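Local coordinates for protein Succinylglutamatedesuccinylase/aspartoacylase (Rhodobacter sphaeroides 2.4.1, PDB 3CDX) that probably hydrolyses amide or ester bonds at a single metal site, as a member of the metal-dependent succinylglutamate desuccinylase/aspartoacylase family, at residues H164-D168 and P169-A173; D113-R116 and C117-G120. All coordinates share one frame; numbering follows the deposited sequence.

Contact 1 (H164-D168 and P169-A173)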
ATOM      1  N   HIS A 164     -21.581  -0.655  31.407  1.00 37.38           N
ATOM      2  CA  HIS A 164     -22.706  -1.532  31.041  1.00 40.48           C
ATOM      3  C   HIS A 164     -23.702  -1.621  32.184  1.00 41.70           C
ATOM      4  O   HIS A 164     -23.405  -1.228  33.326  1.00 41.54           O
ATOM      5  CB  HIS A 164     -22.209  -2.916  30.649  1.00 40.49           C
ATOM      6  CG  HIS A 164     -21.269  -2.891  29.499  1.00 44.03           C
ATOM      7  ND1 HIS A 164     -20.005  -3.430  29.557  1.00 47.54           N
ATOM      8  CD2 HIS A 164     -21.389  -2.340  28.269  1.00 47.27           C
ATOM      9  CE1 HIS A 164     -19.391  -3.236  28.404  1.00 49.77           C
ATOM     10  NE2 HIS A 164     -20.207  -2.569  27.605  1.00 50.46           N
ATOM     11  N   TYR A 165     -24.897  -2.114  31.876  1.00 43.86           N
ATOM     12  CA  TYR A 165     -25.840  -2.426  32.926  1.00 45.56           C
ATOM     13  C   TYR A 165     -25.346  -3.749  33.504  1.00 46.40           C
ATOM     14  O   TYR A 165     -25.044  -4.699  32.767  1.00 47.74           O
ATOM     15  CB  TYR A 165     -27.255  -2.558  32.369  1.00 47.10           C
ATOM     16  CG  TYR A 165     -28.331  -2.734  33.434  1.00 48.78           C
ATOM     17  CD1 TYR A 165     -28.812  -1.638  34.143  1.00 49.88           C
ATOM     18  CD2 TYR A 165     -28.863  -3.995  33.727  1.00 50.18           C
ATOM     19  CE1 TYR A 165     -29.784  -1.772  35.105  1.00 49.84           C
ATOM     20  CE2 TYR A 165     -29.850  -4.139  34.704  1.00 50.10           C
ATOM     21  CZ  TYR A 165     -30.300  -3.012  35.386  1.00 50.15           C
ATOM     22  OH  TYR A 165     -31.268  -3.100  36.364  1.00 50.91           O
ATOM     23  N   LEU A 166     -25.199  -3.785  34.818  1.00 46.29           N
ATOM     24  CA  LEU A 166     -24.738  -4.975  35.480  1.00 46.45           C
ATOM     25  C   LEU A 166     -25.960  -5.631  36.111  1.00 47.03           C
ATOM     26  O   LEU A 166     -26.706  -4.971  36.836  1.00 46.81           O
ATOM     27  CB  LEU A 166     -23.662  -4.614  36.517  1.00 45.76           C
ATOM     28  CG  LEU A 166     -22.462  -3.851  35.911  1.00 45.54           C
ATOM     29  CD1 LEU A 166     -21.609  -3.216  36.984  1.00 45.29           C
ATOM     30  CD2 LEU A 166     -21.596  -4.722  34.976  1.00 42.21           C
ATOM     31  N   ALA A 167     -26.172  -6.915  35.803  1.00 47.71           N
ATOM     32  CA  ALA A 167     -27.300  -7.670  36.349  1.00 48.46           C
ATOM     33  C   ALA A 167     -27.232  -7.662  37.862  1.00 48.45           C
ATOM     34  O   ALA A 167     -28.272  -7.629  38.531  1.00 49.06           O
ATOM     35  CB  ALA A 167     -27.296  -9.103  35.829  1.00 49.33           C
ATOM     36  N   ASP A 168     -26.000  -7.657  38.377  1.00 47.40           N
ATOM     37  CA  ASP A 168     -25.701  -7.659  39.802  1.00 46.77           C
ATOM     38  C   ASP A 168     -25.901  -6.261  40.409  1.00 46.38           C
ATOM     39  O   ASP A 168     -25.145  -5.350  40.119  1.00 45.86           O
ATOM     40  CB  ASP A 168     -24.247  -8.140  39.973  1.00 47.10           C
ATOM     41  CG  ASP A 168     -23.761  -8.156  41.436  1.00 45.79           C
ATOM     42  OD1 ASP A 168     -24.348  -7.511  42.333  1.00 44.24           O
ATOM     43  OD2 ASP A 168     -22.737  -8.828  41.669  1.00 44.81           O
ATOM     44  N   PRO A 169     -26.947  -6.092  41.238  1.00 46.11           N
ATOM     45  CA  PRO A 169     -27.340  -4.788  41.792  1.00 45.35           C
ATOM     46  C   PRO A 169     -26.385  -4.111  42.753  1.00 43.93           C
ATOM     47  O   PRO A 169     -26.373  -2.887  42.790  1.00 43.74           O
ATOM     48  CB  PRO A 169     -28.688  -5.078  42.481  1.00 46.00           C
ATOM     49  CG  PRO A 169     -29.186  -6.361  41.815  1.00 46.45           C
ATOM     50  CD  PRO A 169     -27.919  -7.146  41.588  1.00 46.59           C
ATOM     51  N   ALA A 170     -25.606  -4.868  43.534  1.00 42.24           N
ATOM     52  CA  ALA A 170     -24.645  -4.262  44.462  1.00 39.57           C
ATOM     53  C   ALA A 170     -23.421  -3.723  43.708  1.00 39.03           C
ATOM     54  O   ALA A 170     -22.825  -2.693  44.093  1.00 37.82           O
ATOM     55  CB  ALA A 170     -24.197  -5.255  45.510  1.00 39.77           C
ATOM     56  N   LEU A 171     -23.051  -4.445  42.653  1.00 37.61           N
ATOM     57  CA  LEU A 171     -21.984  -4.038  41.790  1.00 37.11           C
ATOM     58  C   LEU A 171     -22.444  -2.804  40.996  1.00 36.80           C
ATOM     59  O   LEU A 171     -21.661  -1.893  40.754  1.00 35.86           O
ATOM     60  CB  LEU A 171     -21.572  -5.193  40.864  1.00 36.96           C
ATOM     61  CG  LEU A 171     -20.377  -4.988  39.909  1.00 36.18           C
ATOM     62  CD1 LEU A 171     -19.088  -4.478  40.607  1.00 35.30           C
ATOM     63  CD2 LEU A 171     -20.125  -6.254  39.120  1.00 35.90           C
ATOM     64  N   ARG A 172     -23.722  -2.780  40.638  1.00 37.44           N
ATOM     65  CA  ARG A 172     -24.295  -1.704  39.848  1.00 37.83           C
ATOM     66  C   ARG A 172     -24.249  -0.419  40.649  1.00 37.76           C
ATOM     67  O   ARG A 172     -23.834   0.629  40.141  1.00 37.42           O
ATOM     68  CB  ARG A 172     -25.732  -2.025  39.457  1.00 38.90           C
ATOM     69  CG  ARG A 172     -26.261  -1.096  38.364  1.00 41.98           C
ATOM     70  CD  ARG A 172     -27.498  -1.626  37.718  1.00 46.33           C
ATOM     71  NE  ARG A 172     -28.613  -1.673  38.655  1.00 48.22           N
ATOM     72  CZ  ARG A 172     -29.314  -2.773  38.906  1.00 50.55           C
ATOM     73  NH1 ARG A 172     -29.024  -3.911  38.279  1.00 49.76           N
ATOM     74  NH2 ARG A 172     -30.320  -2.727  39.767  1.00 52.09           N
ATOM     75  N   ALA A 173     -24.635  -0.520  41.922  1.00 37.36           N
ATOM     76  CA  ALA A 173     -24.560   0.607  42.849  1.00 37.15           C
ATOM     77  C   ALA A 173     -23.128   1.070  43.010  1.00 36.85           C
ATOM     78  O   ALA A 173     -22.841   2.277  43.065  1.00 37.33           O
ATOM     79  CB  ALA A 173     -25.130   0.216  44.207  1.00 37.47           C
TER

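Contact 2 (D113-R116 and C117-G120)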
ATOM      1  N   ASP A 113      -8.158  -3.930  15.374  1.00 28.14           N
ATOM      2  CA  ASP A 113      -8.714  -3.092  16.421  1.00 29.17           C
ATOM      3  C   ASP A 113      -8.442  -3.854  17.708  1.00 29.01           C
ATOM      4  O   ASP A 113      -9.062  -4.879  17.957  1.00 29.64           O
ATOM      5  CB  ASP A 113     -10.210  -2.923  16.225  1.00 28.98           C
ATOM      6  CG  ASP A 113     -10.813  -1.919  17.214  1.00 30.85           C
ATOM      7  OD1 ASP A 113     -10.295  -1.804  18.351  1.00 26.97           O
ATOM      8  OD2 ASP A 113     -11.798  -1.250  16.820  1.00 31.14           O
ATOM      9  N   ILE A 114      -7.506  -3.380  18.513  1.00 28.48           N
ATOM     10  CA  ILE A 114      -7.111  -4.124  19.696  1.00 29.09           C
ATOM     11  C   ILE A 114      -8.287  -4.391  20.624  1.00 29.46           C
ATOM     12  O   ILE A 114      -8.281  -5.388  21.351  1.00 29.62           O
ATOM     13  CB  ILE A 114      -5.957  -3.428  20.453  1.00 28.58           C
ATOM     14  CG1 ILE A 114      -5.363  -4.316  21.560  1.00 28.58           C
ATOM     15  CG2 ILE A 114      -6.429  -2.074  21.007  1.00 30.37           C
ATOM     16  CD1 ILE A 114      -3.964  -3.788  22.118  1.00 28.51           C
ATOM     17  N   ASN A 115      -9.286  -3.506  20.598  1.00 28.88           N
ATOM     18  CA  ASN A 115     -10.450  -3.631  21.457  1.00 29.96           C
ATOM     19  C   ASN A 115     -11.519  -4.538  20.864  1.00 31.41           C
ATOM     20  O   ASN A 115     -12.661  -4.533  21.306  1.00 31.78           O
ATOM     21  CB  ASN A 115     -11.041  -2.247  21.753  1.00 29.43           C
ATOM     22  CG  ASN A 115     -11.305  -2.019  23.235  1.00 30.61           C
ATOM     23  OD1 ASN A 115     -10.775  -2.729  24.097  1.00 31.26           O
ATOM     24  ND2 ASN A 115     -12.111  -0.979  23.544  1.00 30.58           N
ATOM     25  N   ARG A 116     -11.155  -5.283  19.819  1.00 32.43           N
ATOM     26  CA  ARG A 116     -11.931  -6.426  19.399  1.00 34.00           C
ATOM     27  C   ARG A 116     -11.061  -7.684  19.585  1.00 34.29           C
ATOM     28  O   ARG A 116     -11.408  -8.741  19.025  1.00 33.82           O
ATOM     29  CB  ARG A 116     -12.365  -6.292  17.914  1.00 34.65           C
ATOM     30  CG  ARG A 116     -13.180  -5.055  17.563  1.00 37.13           C
ATOM     31  CD  ARG A 116     -14.455  -4.951  18.409  1.00 43.49           C
ATOM     32  NE  ARG A 116     -15.322  -3.828  18.042  1.00 47.01           N
ATOM     33  CZ  ARG A 116     -15.472  -2.699  18.745  1.00 50.61           C
ATOM     34  NH1 ARG A 116     -14.799  -2.503  19.872  1.00 51.24           N
ATOM     35  NH2 ARG A 116     -16.296  -1.747  18.305  1.00 51.66           N
ATOM     36  N   CYS A 117      -9.940  -7.550  20.333  1.00 33.03           N
ATOM     37  CA  CYS A 117      -8.932  -8.631  20.492  1.00 33.75           C
ATOM     38  C   CYS A 117      -8.818  -9.266  21.889  1.00 33.34           C
ATOM     39  O   CYS A 117      -8.057 -10.216  22.076  1.00 33.44           O
ATOM     40  CB  CYS A 117      -7.512  -8.170  20.077  1.00 33.75           C
ATOM     41  SG  CYS A 117      -7.292  -7.914  18.320  1.00 34.10           S
ATOM     42  N   PHE A 118      -9.531  -8.734  22.872  1.00 33.15           N
ATOM     43  CA  PHE A 118      -9.437  -9.265  24.229  1.00 32.48           C
ATOM     44  C   PHE A 118     -10.251 -10.565  24.373  1.00 33.14           C
ATOM     45  O   PHE A 118     -11.266 -10.734  23.677  1.00 32.27           O
ATOM     46  CB  PHE A 118      -9.908  -8.225  25.226  1.00 32.40           C
ATOM     47  CG  PHE A 118      -8.929  -7.093  25.429  1.00 31.19           C
ATOM     48  CD1 PHE A 118      -9.015  -5.955  24.668  1.00 30.46           C
ATOM     49  CD2 PHE A 118      -7.913  -7.193  26.381  1.00 29.48           C
ATOM     50  CE1 PHE A 118      -8.120  -4.921  24.839  1.00 29.79           C
ATOM     51  CE2 PHE A 118      -7.011  -6.168  26.569  1.00 29.18           C
ATOM     52  CZ  PHE A 118      -7.115  -5.023  25.802  1.00 31.15           C
ATOM     53  N   PRO A 119      -9.841 -11.464  25.301  1.00 32.98           N
ATOM     54  CA  PRO A 119      -8.701 -11.367  26.223  1.00 33.09           C
ATOM     55  C   PRO A 119      -7.287 -11.559  25.614  1.00 33.46           C
ATOM     56  O   PRO A 119      -6.286 -11.378  26.325  1.00 33.87           O
ATOM     57  CB  PRO A 119      -9.020 -12.432  27.288  1.00 33.77           C
ATOM     58  CG  PRO A 119      -9.904 -13.436  26.580  1.00 34.13           C
ATOM     59  CD  PRO A 119     -10.647 -12.682  25.519  1.00 33.49           C
ATOM     60  N   GLY A 120      -7.213 -11.921  24.330  1.00 33.43           N
ATOM     61  CA  GLY A 120      -5.961 -11.949  23.595  1.00 33.77           C
ATOM     62  C   GLY A 120      -5.273 -13.299  23.596  1.00 34.37           C
ATOM     63  O   GLY A 120      -5.676 -14.217  24.307  1.00 34.53           O
TER

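Contact 1 (H164-D168 and P169-A173)
Asp168 and Arg172 join a loop to the helix it runs into, with Asp168 as the N-cap of helix 169-182. Its CG stands anti to the backbone N (chi1 178°), which swings the carboxylate over the first turn. From there OD1 weakly accepts two backbone N-H groups, Ala170 N at 3.2 Å and Leu171 N at 3.3 Å. Aspartate suits the place because its short arm ends in an acceptor that can serve amides with no helical carbonyl before them, and its negative charge probably interacts favourably with the positive end of the helix dipole. Pro169, next in line, has no N-H to satisfy. Behind the cap, the regular helical bonding starts with Arg172 N giving to Asp168 O at 3.0 Å.

The Arg172 side chain folds back over the loop, bent at chi3 (66°). Its NH1 donates to Leu166 O at 2.9 Å, with the oxygen close to the guanidinium plane. The Tyr165 ring lies nearly parallel to that plane, the two only 8° apart, and Tyr165 OH sits over one face of the guanidinium. NH2 makes a salt bridge with Asp342, with which Tyr165 OH makes a weak hydrogen bond. An alanine in place of Arg172 would take away this whole arm, and would probably leave Leu166 O without its donor, Asp342 without this salt bridge and the tyrosine ring less firmly placed.

Leu166 supplies the apolar side of the turn, branched and long enough to meet the helix residue Leu171 while also touching Glu204 of helix 199-205. Its CD1 comes obliquely against Leu171 CG at 3.6 Å.

Contact 2 (D113-R116 and C117-G120)
Ile114 and Cys117 are joined by a backbone hydrogen bond, Cys117 N to Ile114 O at 2.9 Å. One residue earlier Arg116 N gives to Asp113 O at 2.8 Å, and these two successive i+3 to i bonds, the 3-10 pattern, tighten the chain at Ile114. The Asn115-Arg116 pair next to the metal site is as in other members of this family.

Side-chain hydrogen bonds brace the turn. Asp113 OD1 accepts from Asn115 N at 3.0 Å, closing an Asx turn; aspartate's carboxylate is short enough to reach back to the amide two residues on. The same oxygen is hydrogen-bonded to NE2 of His63, a calcium ligand, while OD2 makes a salt bridge with Arg105 of its own chain and a hydrogen bond with Ser32 of the second subunit, an arrangement consistent with a second-shell role for Asp113 at the metal site. Arg116, bent at chi2 (-57°), curls back so that NH1 donates almost straight (169°) to Asn115 O, from above that carbonyl's plane.

Van der Waals packing completes the contact. Cys117 is slim enough to tuck against the turn: its CB lies 3.2 Å from Ile114 O. The Phe118 ring spreads beside the turn, with CE1 4.3 Å from Ile114 CG1. The same CE1 lies 3.5 Å from Asn115 OD1. The Asn115 amide plane is turned 78° from the ring. That amide oxygen is not left to the ring, since it accepts from Phe199 N.

The loop runs between helices 97-102 and 126-138. Ile114 and Phe118 both press on Ala131 of the latter, while Phe118 also meets the ring of Phe199 at the start of helix 199-205.

Followed from the N terminus, the chain reaches contact 2 first, in the loop between helices 97-102 and 126-138, and makes a tight turn beside the calcium site. It then passes through helix 126-138 and strands 144-148, 155-157 and 160-163 before contact 1 closes the short loop that leads into helix 169-182. The two contacts are local and in series, neither nested nor crossed. The centres of contacts 1 and 2 are about 24 Å apart, and the two do not touch. Helix 199-205 links them indirectly: contact 2 meets Phe199 at its start, and the loop of contact 1 touches Thr200 and Glu204. Contact 1 also ties in Asp342, near the C terminus, whereas contact 2 faces the second subunit.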